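Local coordinates for extracellular haem-binding protein (Streptomyces reticuli, PDB 3FPW), which binds haem outside the cell, probably degrades it and, as an oligomer, interacts with its cognate two-component sensor kinase, at residues 63-68 with 156-161; 68-73 with 99-104. All coordinates share one frame; numbering follows the deposited sequence.

Contacts 1 and 2 lie about 11 Å apart, centre to centre, and their ranges overlap at E68, near the start of helix 67-83. Contact 1 takes the strand that leads into this helix and sets it beside 155-160, an outermost strand of the four-stranded sheet within this chain. Contact 2 sets the first turns of the helix against 99-104, outermost at the other side; neighbouring subunits continue the sheet at both. Packing joins them: L67 CD1 lies 3.6 Å from V101 CG2, and L65 CD1 lies 4.2 Å from A70 CA. In sequence, both segments of contact 2 fall between the outer limits of contact 1. Both contacts border the second subunit of the eight-chain assembly.

Contact 1. Residues 63-68 with 156-161; sequences THLTLE and TPVTAK
T63 and L65 reach segment 156-161 through methyl groups alone, and no hydrogen bond passes between the two segments. The apolar contacts are two. T63 CG2 meets A160 CB at 4.0 Å; this methyl lies anti to the backbone N, while OG1 sits beside that N (chi1 -61°). One step inward, L65 CD2 meets V158 CG1 at 4.3 Å. Here the leucine reaches across with one branch tip, although its CB does not aim at the strand. Even the nearest pair of CA atoms, T63 CA and A160 CA, stands 7.3 Å apart; at that spacing, and without hydrogen bonds between them, the segments are not directly paired strands. Their touching parts run 138° apart in direction.

Polar groups look elsewhere. H64 turns away from 156-161 and its ND1 is hydrogen-bonded to D94 OD1, whereas T66 is the N-cap of helix 67-83, with OG1 bonded to the A69 backbone N.

The backbones of T63, H64, L65, V158 and T159 pair antiparallel with the second subunit, and L59 of that subunit packs on A160. This is characteristic of an intersubunit beta sheet, with strands of one chain continued by those of its neighbour.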
loop_
_atom_site.group_PDB
_atom_site.type_symbol
_atom_site.label_atom_id
_atom_site.label_comp_id
_atom_site.label_asym_id
_atom_site.label_seq_id
_atom_site.Cartn_x
_atom_site.Cartn_y
_atom_site.Cartn_z
ATOM N N THR A 63 -20.611 -10.448 -20.316
ATOM C CA THR A 63 -21.755 -9.535 -20.274
ATOM C C THR A 63 -21.633 -8.590 -19.081
ATOM O O THR A 63 -21.151 -8.979 -18.008
ATOM C CB THR A 63 -23.067 -10.327 -20.169
ATOM O OG1 THR A 63 -23.199 -11.164 -21.332
ATOM C CG2 THR A 63 -24.288 -9.384 -20.056
ATOM N N HIS A 64 -22.036 -7.346 -19.294
ATOM C CA HIS A 64 -21.925 -6.281 -18.283
ATOM C C HIS A 64 -23.142 -5.386 -18.260
ATOM O O HIS A 64 -23.820 -5.233 -19.285
ATOM C CB HIS A 64 -20.755 -5.399 -18.683
ATOM C CG HIS A 64 -19.508 -6.182 -18.880
ATOM N ND1 HIS A 64 -18.639 -6.439 -17.845
ATOM C CD2 HIS A 64 -19.028 -6.844 -19.961
ATOM C CE1 HIS A 64 -17.650 -7.196 -18.292
ATOM N NE2 HIS A 64 -17.868 -7.458 -19.570
ATOM N N LEU A 65 -23.392 -4.767 -17.112
ATOM C CA LEU A 65 -24.255 -3.593 -17.075
ATOM C C LEU A 65 -23.576 -2.489 -17.871
ATOM O O LEU A 65 -22.342 -2.310 -17.811
ATOM C CB LEU A 65 -24.471 -3.100 -15.638
ATOM C CG LEU A 65 -25.172 -3.988 -14.630
ATOM C CD1 LEU A 65 -25.358 -3.224 -13.329
ATOM C CD2 LEU A 65 -26.506 -4.433 -15.190
ATOM N N THR A 66 -24.377 -1.740 -18.628
ATOM C CA THR A 66 -23.897 -0.513 -19.214
ATOM C C THR A 66 -23.675 0.504 -18.106
ATOM O O THR A 66 -24.271 0.403 -17.020
ATOM C CB THR A 66 -24.937 0.054 -20.196
ATOM O OG1 THR A 66 -26.146 0.371 -19.495
ATOM C CG2 THR A 66 -25.228 -0.961 -21.334
ATOM N N LEU A 67 -22.806 1.481 -18.352
ATOM C CA LEU A 67 -22.697 2.597 -17.408
ATOM C C LEU A 67 -24.063 3.213 -17.113
ATOM O O LEU A 67 -24.372 3.513 -15.953
ATOM C CB LEU A 67 -21.734 3.667 -17.903
ATOM C CG LEU A 67 -21.621 4.855 -16.926
ATOM C CD1 LEU A 67 -21.163 4.429 -15.507
ATOM C CD2 LEU A 67 -20.684 5.899 -17.488
ATOM N N GLU A 68 -24.882 3.398 -18.147
ATOM C CA GLU A 68 -26.225 3.951 -17.950
ATOM C C GLU A 68 -27.027 3.142 -16.908
ATOM O O GLU A 68 -27.651 3.723 -15.997
ATOM C CB GLU A 68 -26.974 4.023 -19.297
ATOM C CG GLU A 68 -28.411 4.524 -19.174
ATOM C CD GLU A 68 -29.184 4.491 -20.495
ATOM O OE1 GLU A 68 -30.244 5.150 -20.558
ATOM O OE2 GLU A 68 -28.756 3.795 -21.459
ATOM N N THR A 156 -25.589 -6.637 -2.806
ATOM C CA THR A 156 -26.501 -7.592 -3.456
ATOM C C THR A 156 -26.106 -7.777 -4.921
ATOM O O THR A 156 -25.730 -6.818 -5.579
ATOM C CB THR A 156 -27.990 -7.157 -3.301
ATOM O OG1 THR A 156 -28.836 -8.275 -3.595
ATOM C CG2 THR A 156 -28.338 -6.009 -4.201
ATOM N N PRO A 157 -26.207 -9.015 -5.434
ATOM C CA PRO A 157 -25.786 -9.232 -6.818
ATOM C C PRO A 157 -26.867 -8.953 -7.854
ATOM O O PRO A 157 -28.073 -8.961 -7.563
ATOM C CB PRO A 157 -25.432 -10.723 -6.843
ATOM C CG PRO A 157 -26.384 -11.322 -5.842
ATOM C CD PRO A 157 -26.469 -10.286 -4.732
ATOM N N VAL A 158 -26.405 -8.728 -9.071
ATOM C CA VAL A 158 -27.284 -8.559 -10.213
ATOM C C VAL A 158 -26.784 -9.531 -11.249
ATOM O O VAL A 158 -25.565 -9.665 -11.455
ATOM C CB VAL A 158 -27.212 -7.121 -10.765
ATOM C CG1 VAL A 158 -27.926 -7.017 -12.096
ATOM C CG2 VAL A 158 -27.793 -6.105 -9.737
ATOM N N THR A 159 -27.706 -10.237 -11.895
ATOM C CA THR A 159 -27.297 -11.244 -12.852
ATOM C C THR A 159 -27.777 -10.936 -14.250
ATOM O O THR A 159 -28.587 -10.039 -14.465
ATOM C CB THR A 159 -27.850 -12.646 -12.495
ATOM O OG1 THR A 159 -29.282 -12.587 -12.482
ATOM C CG2 THR A 159 -27.333 -13.114 -11.128
ATOM N N ALA A 160 -27.241 -11.695 -15.195
ATOM C CA ALA A 160 -27.713 -11.716 -16.573
ATOM C C ALA A 160 -27.476 -13.135 -17.069
ATOM O O ALA A 160 -26.389 -13.670 -16.911
ATOM C CB ALA A 160 -26.942 -10.693 -17.422
ATOM N N LYS A 161 -28.514 -13.765 -17.616
ATOM C CA LYS A 161 -28.432 -15.158 -18.070
ATOM C C LYS A 161 -28.006 -16.128 -16.970
ATOM O O LYS A 161 -27.311 -17.119 -17.218
ATOM C CB LYS A 161 -27.515 -15.282 -19.289
ATOM C CG LYS A 161 -27.965 -14.427 -20.472
ATOM C CD LYS A 161 -28.051 -15.255 -21.771
ATOM C CE LYS A 161 -26.703 -15.400 -22.497
ATOM N NZ LYS A 161 -26.779 -16.401 -23.617
#

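Contact 2. Residues 68-73 with 99-104; sequences EAATKA and TLVTLR
T71 OG1 is held by a hydrogen bond to the backbone O of L67, one helical turn back, and at the same time touches V101 CG2 at 3.7 Å. The hydroxyl lies beside its own backbone N (chi1 -60°), a position from which it can serve the helix carbonyl while presenting an oxygen to the valine methyl. That methyl is shared further: V101 CG2 also stands 3.9 Å from T71 N, so it is set against the helix backbone itself. The side chains of T71 and V101 cross at about a right angle.

A70 supplies the second part of the interface. Its CB points to the strand and contacts two consecutive residues, V101 through CG2 at 3.9 Å and, more loosely, L100 through CD1 at 4.3 Å. Neighbours in a regular strand would face opposite sides of the sheet; here both point to the helix because L100 and V101 form a classic beta bulge opposite V92.

The arrangement is that of a helix packed on the face of an antiparallel sheet. The short axes of 68-73 and 99-104 approach to 8.0 Å and cross at -30°, with T71 CA and V101 CA 6.3 Å apart. A74, from the same helix, also packs on V101.

V101, T102 and L103 pair antiparallel with the third subunit, where T102 OG1 is hydrogen-bonded to T102 OG1 of that chain as well as to Y113 OH of its own, and L103 of the third subunit packs on T71. On the helix, K72 NZ forms a salt bridge with E58 OE2 of the second subunit.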
loop_
_atom_site.group_PDB
_atom_site.type_symbol
_atom_site.label_atom_id
_atom_site.label_comp_id
_atom_site.label_asym_id
_atom_site.label_seq_id
_atom_site.Cartn_x
_atom_site.Cartn_y
_atom_site.Cartn_z
ATOM N N GLU A 68 -24.882 3.398 -18.147
ATOM C CA GLU A 68 -26.225 3.951 -17.950
ATOM C C GLU A 68 -27.027 3.142 -16.908
ATOM O O GLU A 68 -27.651 3.723 -15.997
ATOM C CB GLU A 68 -26.974 4.023 -19.297
ATOM C CG GLU A 68 -28.411 4.524 -19.174
ATOM C CD GLU A 68 -29.184 4.491 -20.495
ATOM O OE1 GLU A 68 -30.244 5.150 -20.558
ATOM O OE2 GLU A 68 -28.756 3.795 -21.459
ATOM N N ALA A 69 -27.011 1.812 -17.038
ATOM C CA ALA A 69 -27.775 0.953 -16.115
ATOM C C ALA A 69 -27.164 0.982 -14.720
ATOM O O ALA A 69 -27.881 1.084 -13.715
ATOM C CB ALA A 69 -27.790 -0.477 -16.624
ATOM N N ALA A 70 -25.846 0.901 -14.644
ATOM C CA ALA A 70 -25.200 0.943 -13.315
ATOM C C ALA A 70 -25.472 2.258 -12.589
ATOM O O ALA A 70 -25.675 2.297 -11.364
ATOM C CB ALA A 70 -23.710 0.728 -13.466
ATOM N N THR A 71 -25.458 3.348 -13.345
ATOM C CA THR A 71 -25.759 4.662 -12.782
ATOM C C THR A 71 -27.203 4.756 -12.302
ATOM O O THR A 71 -27.466 5.262 -11.211
ATOM C CB THR A 71 -25.502 5.764 -13.819
ATOM O OG1 THR A 71 -24.122 5.713 -14.213
ATOM C CG2 THR A 71 -25.828 7.152 -13.231
ATOM N N LYS A 72 -28.130 4.255 -13.116
ATOM C CA LYS A 72 -29.555 4.272 -12.742
ATOM C C LYS A 72 -29.750 3.526 -11.423
ATOM O O LYS A 72 -30.478 4.009 -10.539
ATOM C CB LYS A 72 -30.374 3.635 -13.879
ATOM C CG LYS A 72 -31.857 3.412 -13.604
ATOM C CD LYS A 72 -32.617 3.025 -14.881
ATOM C CE LYS A 72 -32.343 1.578 -15.303
ATOM N NZ LYS A 72 -33.370 1.053 -16.285
ATOM N N ALA A 73 -29.112 2.361 -11.293
ATOM C CA ALA A 73 -29.256 1.543 -10.094
ATOM C C ALA A 73 -28.641 2.252 -8.872
ATOM O O ALA A 73 -29.227 2.296 -7.780
ATOM C CB ALA A 73 -28.602 0.160 -10.305
ATOM N N THR A 99 -14.714 -1.231 -10.196
ATOM C CA THR A 99 -15.789 -0.325 -9.787
ATOM C C THR A 99 -16.267 0.436 -11.005
ATOM O O THR A 99 -15.463 0.999 -11.738
ATOM C CB THR A 99 -15.310 0.664 -8.723
ATOM O OG1 THR A 99 -14.888 -0.080 -7.569
ATOM C CG2 THR A 99 -16.418 1.623 -8.317
ATOM N N LEU A 100 -17.576 0.437 -11.224
ATOM C CA LEU A 100 -18.204 1.132 -12.354
ATOM C C LEU A 100 -18.791 2.481 -11.962
ATOM O O LEU A 100 -18.710 3.442 -12.724
ATOM C CB LEU A 100 -19.346 0.290 -12.921
ATOM C CG LEU A 100 -18.995 -1.112 -13.401
ATOM C CD1 LEU A 100 -20.245 -1.690 -14.064
ATOM C CD2 LEU A 100 -17.838 -1.098 -14.377
ATOM N N VAL A 101 -19.382 2.553 -10.767
ATOM C CA VAL A 101 -20.006 3.780 -10.276
ATOM C C VAL A 101 -19.798 3.876 -8.772
ATOM O O VAL A 101 -19.938 2.874 -8.071
ATOM C CB VAL A 101 -21.552 3.779 -10.511
ATOM C CG1 VAL A 101 -22.215 4.997 -9.819
ATOM C CG2 VAL A 101 -21.868 3.789 -11.984
ATOM N N THR A 102 -19.471 5.064 -8.287
ATOM C CA THR A 102 -19.590 5.357 -6.851
ATOM C C THR A 102 -20.298 6.664 -6.669
ATOM O O THR A 102 -20.128 7.606 -7.468
ATOM C CB THR A 102 -18.229 5.449 -6.121
ATOM O OG1 THR A 102 -17.431 6.497 -6.695
ATOM C CG2 THR A 102 -17.501 4.129 -6.188
ATOM N N LEU A 103 -21.088 6.737 -5.594
ATOM C CA LEU A 103 -21.806 7.958 -5.262
ATOM C C LEU A 103 -21.706 8.112 -3.760
ATOM O O LEU A 103 -22.097 7.196 -3.019
ATOM C CB LEU A 103 -23.271 7.807 -5.634
ATOM C CG LEU A 103 -23.645 7.582 -7.097
ATOM C CD1 LEU A 103 -25.174 7.388 -7.170
ATOM C CD2 LEU A 103 -23.200 8.769 -7.938
ATOM N N ARG A 104 -21.159 9.235 -3.305
ATOM C CA ARG A 104 -21.056 9.476 -1.870
ATOM C C ARG A 104 -22.206 10.393 -1.428
ATOM O O ARG A 104 -22.205 11.583 -1.735
ATOM C CB ARG A 104 -19.706 10.134 -1.531
ATOM C CG ARG A 104 -19.461 10.274 -0.002
ATOM C CD ARG A 104 -18.269 11.141 0.291
ATOM N NE ARG A 104 -17.061 10.585 -0.299
ATOM C CZ ARG A 104 -16.123 9.923 0.369
ATOM N NH1 ARG A 104 -16.229 9.748 1.698
ATOM N NH2 ARG A 104 -15.065 9.448 -0.296
#